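Local atomic coordinates of hypothetical protein SA0798 (Staphylococcus aureus subsp. aureus N315, PDB entry 1XG8), a protein that is of unknown function but has a thioredoxin-like fold with a dithiol motif, which makes a thiol-dependent or redox role conceivable. Residues A[13-17]-A[52-56]; A[17-22]-A[78-82]. All coordinates share one frame; numbering follows the deposited sequence.

Overall arrangement
Contact 1 joins the ends of the parallel strands 8-14 and 48-54, whereas contact 2 brings together two loops, 17-22 and 78-82, without regular strand pairing. Both are partly buried, lie about 12 Å from the chain centre and have their own centres about 10 Å apart, sharing Val17. Main-chain hydrogen bonds and isoleucine packing against Tyr13 dominate contact 1; contact 2 depends on two aromatic rings, two cysteines and a bridging water. Gly14 and Ile55 are buried in the first, Cys19 and Cys22 in the second; Asp16 and Ser21 lie at the surface. The two meet where Tyr13 N lies 2.8 Å from Leu82 O, a probable hydrogen bond, and where the Tyr80 ring packs on Gly14 and Ala15.

Contact 1 (A[13-17]-A[52-56])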
loop_
_atom_site.group_PDB
_atom_site.type_symbol
_atom_site.label_atom_id
_atom_site.label_comp_id
_atom_site.label_asym_id
_atom_site.label_seq_id
_atom_site.Cartn_x
_atom_site.Cartn_y
_atom_site.Cartn_z
ATOM N N TYR A 13 -4.549 -1.941 2.525
ATOM C CA TYR A 13 -5.462 -2.876 3.169
ATOM C C TYR A 13 -5.251 -2.624 4.657
ATOM O O TYR A 13 -4.114 -2.508 5.114
ATOM C CB TYR A 13 -5.088 -4.326 2.832
ATOM C CG TYR A 13 -5.226 -4.666 1.372
ATOM C CD1 TYR A 13 -6.434 -5.125 0.854
ATOM C CD2 TYR A 13 -4.161 -4.493 0.500
ATOM C CE1 TYR A 13 -6.578 -5.408 -0.502
ATOM C CE2 TYR A 13 -4.291 -4.766 -0.853
ATOM C CZ TYR A 13 -5.499 -5.225 -1.350
ATOM O OH TYR A 13 -5.620 -5.501 -2.695
ATOM N N GLY A 14 -6.336 -2.512 5.408
ATOM C CA GLY A 14 -6.194 -2.290 6.828
ATOM C C GLY A 14 -7.530 -2.300 7.527
ATOM O O GLY A 14 -8.490 -2.902 7.055
ATOM N N ALA A 15 -7.593 -1.633 8.667
ATOM C CA ALA A 15 -8.826 -1.563 9.423
ATOM C C ALA A 15 -8.805 -0.302 10.274
ATOM O O ALA A 15 -7.757 0.311 10.471
ATOM C CB ALA A 15 -8.965 -2.797 10.290
ATOM N N ASP A 16 -9.967 0.084 10.782
ATOM C CA ASP A 16 -10.062 1.277 11.601
ATOM C C ASP A 16 -9.557 1.021 13.020
ATOM O O ASP A 16 -9.714 1.859 13.907
ATOM C CB ASP A 16 -11.511 1.767 11.625
ATOM C CG ASP A 16 -11.628 3.206 12.085
ATOM O OD1 ASP A 16 -10.790 4.036 11.668
ATOM O OD2 ASP A 16 -12.561 3.508 12.853
ATOM N N VAL A 17 -8.952 -0.145 13.227
ATOM C CA VAL A 17 -8.405 -0.525 14.530
ATOM C C VAL A 17 -6.974 -0.978 14.292
ATOM O O VAL A 17 -6.634 -1.345 13.175
ATOM C CB VAL A 17 -9.214 -1.667 15.170
ATOM C CG1 VAL A 17 -10.578 -1.151 15.602
ATOM C CG2 VAL A 17 -9.367 -2.808 14.185
ATOM N N TYR A 52 -8.708 2.383 -0.336
ATOM C CA TYR A 52 -8.564 1.867 1.013
ATOM C C TYR A 52 -9.559 0.742 1.202
ATOM O O TYR A 52 -10.751 0.895 0.934
ATOM C CB TYR A 52 -8.825 2.961 2.047
ATOM C CG TYR A 52 -8.872 2.458 3.481
ATOM C CD1 TYR A 52 -7.731 1.954 4.108
ATOM C CD2 TYR A 52 -10.061 2.504 4.215
ATOM C CE1 TYR A 52 -7.774 1.513 5.430
ATOM C CE2 TYR A 52 -10.114 2.065 5.537
ATOM C CZ TYR A 52 -8.968 1.574 6.137
ATOM O OH TYR A 52 -9.023 1.161 7.448
ATOM N N ILE A 53 -9.053 -0.392 1.660
ATOM C CA ILE A 53 -9.878 -1.559 1.890
ATOM C C ILE A 53 -9.832 -2.007 3.346
ATOM O O ILE A 53 -8.804 -2.470 3.848
ATOM C CB ILE A 53 -9.443 -2.713 0.966
ATOM C CG1 ILE A 53 -9.803 -2.356 -0.475
ATOM C CG2 ILE A 53 -10.093 -4.020 1.401
ATOM C CD1 ILE A 53 -9.300 -3.346 -1.483
ATOM N N ASP A 54 -10.964 -1.844 4.015
ATOM C CA ASP A 54 -11.117 -2.233 5.410
ATOM C C ASP A 54 -11.364 -3.743 5.393
ATOM O O ASP A 54 -12.412 -4.190 4.930
ATOM C CB ASP A 54 -12.322 -1.499 5.990
ATOM C CG ASP A 54 -12.443 -1.660 7.482
ATOM O OD1 ASP A 54 -12.344 -2.809 7.956
ATOM O OD2 ASP A 54 -12.650 -0.637 8.176
ATOM N N ILE A 55 -10.408 -4.527 5.882
ATOM C CA ILE A 55 -10.553 -5.982 5.884
ATOM C C ILE A 55 -11.731 -6.464 6.737
ATOM O O ILE A 55 -11.955 -7.665 6.909
ATOM C CB ILE A 55 -9.243 -6.675 6.350
ATOM C CG1 ILE A 55 -8.934 -6.332 7.797
ATOM C CG2 ILE A 55 -8.077 -6.204 5.490
ATOM C CD1 ILE A 55 -7.622 -6.925 8.272
ATOM N N THR A 56 -12.490 -5.508 7.258
ATOM C CA THR A 56 -13.662 -5.793 8.079
ATOM C C THR A 56 -14.921 -5.646 7.229
ATOM O O THR A 56 -15.581 -6.629 6.900
ATOM C CB THR A 56 -13.760 -4.807 9.269
ATOM O OG1 THR A 56 -12.786 -5.150 10.259
ATOM C CG2 THR A 56 -15.146 -4.833 9.879
HETATM O O HOH W 1 -11.990 -1.266 10.648
#
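Tyr13 and Ile53 form the apolar centre, their side chains lying side by side and pointing the same way from one face of the sheet. The closest approach is Tyr13 CE1 to Ile53 CD1, 3.6 Å, with the methyl meeting the ring obliquely. Ile53 CG1 stands anti to its carbonyl carbon (chi1 -69°), which lets the extended chain run beside the ring. Ile55 continues this apolar surface more loosely, its CG2 lying 4.4 Å from Tyr13 CB. Two backbone hydrogen bonds hold Gly14: Gly14 N donates to Ile53 O near the end of strand 48-54 at 2.9 Å, and Gly14 O accepts from Ile55 N just past it at 2.8 Å. The alignment is parallel, Tyr13 opposite Ile53 and Gly14 opposite Asp54, and Asp54 CA adds a C-H...O approach of 3.2 Å to Gly14 O. Tyr52 starts away from strand 8-14, but with its CG anti to the backbone N (chi1 172°) the ring passes along Gly14 and brings OH to 3.2 Å from Ala15 C. At the polar edge a water sits between Asp16 N and Asp54 OD2, although its short distances make that bridge doubtful; the Asp16 carboxylate forms a salt bridge with Lys29. Within the beta-alpha-beta unit of strand 8-14, helix 28-42 and strand 48-54, Tyr52 touches that helix, while Tyr13 and Ile55 pack on helix 64-74, where Asp66 binds the Tyr13 hydroxyl.

Contact 2 (A[17-22]-A[78-82]); sequences VICASC and LFYPL
Cys19 and Tyr80 make the tight part of this contact: Cys19 CB sits over the centre of the Tyr80 ring, 3.6 Å from the centroid and 14° off its normal, in a CH-pi contact. The sulfur follows over the same ring, Cys19 SG lying 4.5 Å from its centroid. Ser21 repeats the geometry on the preceding aromatic, its CB 3.6 Å from the Phe79 centroid, while the sulfurs of Cys19 and Cys22 both rest near Phe79 CB. Around Tyr80 O, Cys19 CB approaches to 3.3 Å, and a water accepts from Cys19 N and donates to that carbonyl. The outer side is looser. Val17 O lies in the plane of the Tyr80 ring at its edge, 3.3 Å from Tyr80 OH, but that hydrogen bond is not settled because Ile18 O is also near. Val17 and Ile18 are exposed there. The sulfurs Cys19 SG and Cys22 SG are 3.7 Å apart, too far for a disulfide in this model. A Cys-x-x-Cys segment beside the residue preceding a cis-proline, here Pro81, is the active-site arrangement of thioredoxin-fold oxidoreductases, consistent with this family's clan, though no activity is established.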
loop_
_atom_site.group_PDB
_atom_site.type_symbol
_atom_site.label_atom_id
_atom_site.label_comp_id
_atom_site.label_asym_id
_atom_site.label_seq_id
_atom_site.Cartn_x
_atom_site.Cartn_y
_atom_site.Cartn_z
ATOM N N VAL A 17 -8.952 -0.145 13.227
ATOM C CA VAL A 17 -8.405 -0.525 14.530
ATOM C C VAL A 17 -6.974 -0.978 14.292
ATOM O O VAL A 17 -6.634 -1.345 13.175
ATOM C CB VAL A 17 -9.214 -1.667 15.170
ATOM C CG1 VAL A 17 -10.578 -1.151 15.602
ATOM C CG2 VAL A 17 -9.367 -2.808 14.185
ATOM N N ILE A 18 -6.138 -0.972 15.326
ATOM C CA ILE A 18 -4.741 -1.345 15.136
ATOM C C ILE A 18 -4.445 -2.843 15.081
ATOM O O ILE A 18 -5.156 -3.658 15.665
ATOM C CB ILE A 18 -3.818 -0.691 16.226
ATOM C CG1 ILE A 18 -4.063 0.827 16.319
ATOM C CG2 ILE A 18 -2.331 -0.895 15.851
ATOM C CD1 ILE A 18 -5.361 1.237 17.000
ATOM N N CYS A 19 -3.378 -3.182 14.358
ATOM C CA CYS A 19 -2.904 -4.552 14.194
ATOM C C CYS A 19 -2.070 -4.946 15.417
ATOM O O CYS A 19 -1.099 -4.274 15.770
ATOM C CB CYS A 19 -2.059 -4.639 12.927
ATOM S SG CYS A 19 -1.207 -6.195 12.679
ATOM N N ALA A 20 -2.463 -6.036 16.067
ATOM C CA ALA A 20 -1.789 -6.526 17.267
ATOM C C ALA A 20 -0.276 -6.620 17.166
ATOM O O ALA A 20 0.429 -6.266 18.109
ATOM C CB ALA A 20 -2.351 -7.878 17.644
ATOM N N SER A 21 0.218 -7.099 16.026
ATOM C CA SER A 21 1.654 -7.262 15.805
ATOM C C SER A 21 2.473 -5.982 15.643
ATOM O O SER A 21 3.704 -6.028 15.636
ATOM C CB SER A 21 1.890 -8.168 14.601
ATOM O OG SER A 21 1.434 -9.480 14.873
ATOM N N CYS A 22 1.806 -4.848 15.501
ATOM C CA CYS A 22 2.504 -3.583 15.373
ATOM C C CYS A 22 1.648 -2.514 16.005
ATOM O O CYS A 22 1.140 -1.606 15.346
ATOM C CB CYS A 22 2.804 -3.263 13.910
ATOM S SG CYS A 22 1.626 -3.895 12.735
ATOM N N LEU A 78 0.764 -11.623 6.842
ATOM C CA LEU A 78 1.126 -10.233 6.628
ATOM C C LEU A 78 0.395 -9.386 7.661
ATOM O O LEU A 78 -0.624 -9.807 8.205
ATOM C CB LEU A 78 0.727 -9.767 5.224
ATOM C CG LEU A 78 1.359 -10.442 4.008
ATOM C CD1 LEU A 78 0.969 -9.652 2.773
ATOM C CD2 LEU A 78 2.874 -10.489 4.143
ATOM N N PHE A 79 0.928 -8.200 7.931
ATOM C CA PHE A 79 0.326 -7.272 8.880
ATOM C C PHE A 79 -0.345 -6.171 8.083
ATOM O O PHE A 79 -0.280 -6.142 6.853
ATOM C CB PHE A 79 1.393 -6.622 9.773
ATOM C CG PHE A 79 2.260 -7.603 10.517
ATOM C CD1 PHE A 79 3.450 -7.180 11.106
ATOM C CD2 PHE A 79 1.903 -8.944 10.628
ATOM C CE1 PHE A 79 4.271 -8.077 11.791
ATOM C CE2 PHE A 79 2.718 -9.848 11.309
ATOM C CZ PHE A 79 3.901 -9.413 11.890
ATOM N N TYR A 80 -1.000 -5.259 8.789
ATOM C CA TYR A 80 -1.628 -4.125 8.133
ATOM C C TYR A 80 -1.349 -2.909 9.021
ATOM O O TYR A 80 -1.149 -3.044 10.230
ATOM C CB TYR A 80 -3.130 -4.366 7.937
ATOM C CG TYR A 80 -3.916 -4.409 9.218
ATOM C CD1 TYR A 80 -4.323 -3.231 9.853
ATOM C CD2 TYR A 80 -4.237 -5.625 9.814
ATOM C CE1 TYR A 80 -5.027 -3.265 11.042
ATOM C CE2 TYR A 80 -4.940 -5.669 11.008
ATOM C CZ TYR A 80 -5.331 -4.484 11.615
ATOM O OH TYR A 80 -6.025 -4.538 12.793
ATOM N N PRO A 81 -1.323 -1.704 8.433
ATOM C CA PRO A 81 -1.541 -1.437 7.004
ATOM C C PRO A 81 -0.677 -2.236 6.036
ATOM O O PRO A 81 0.488 -2.502 6.304
ATOM C CB PRO A 81 -1.269 0.062 6.888
ATOM C CG PRO A 81 -0.248 0.302 7.972
ATOM C CD PRO A 81 -0.842 -0.490 9.118
ATOM N N LEU A 82 -1.276 -2.631 4.917
ATOM C CA LEU A 82 -0.559 -3.341 3.868
ATOM C C LEU A 82 -0.675 -2.447 2.639
ATOM O O LEU A 82 -1.770 -2.001 2.289
ATOM C CB LEU A 82 -1.189 -4.707 3.577
ATOM C CG LEU A 82 -0.650 -5.458 2.345
ATOM C CD1 LEU A 82 0.764 -5.949 2.582
ATOM C CD2 LEU A 82 -1.557 -6.642 2.048
HETATM O O HOH W 2 -2.385 -1.327 12.248
#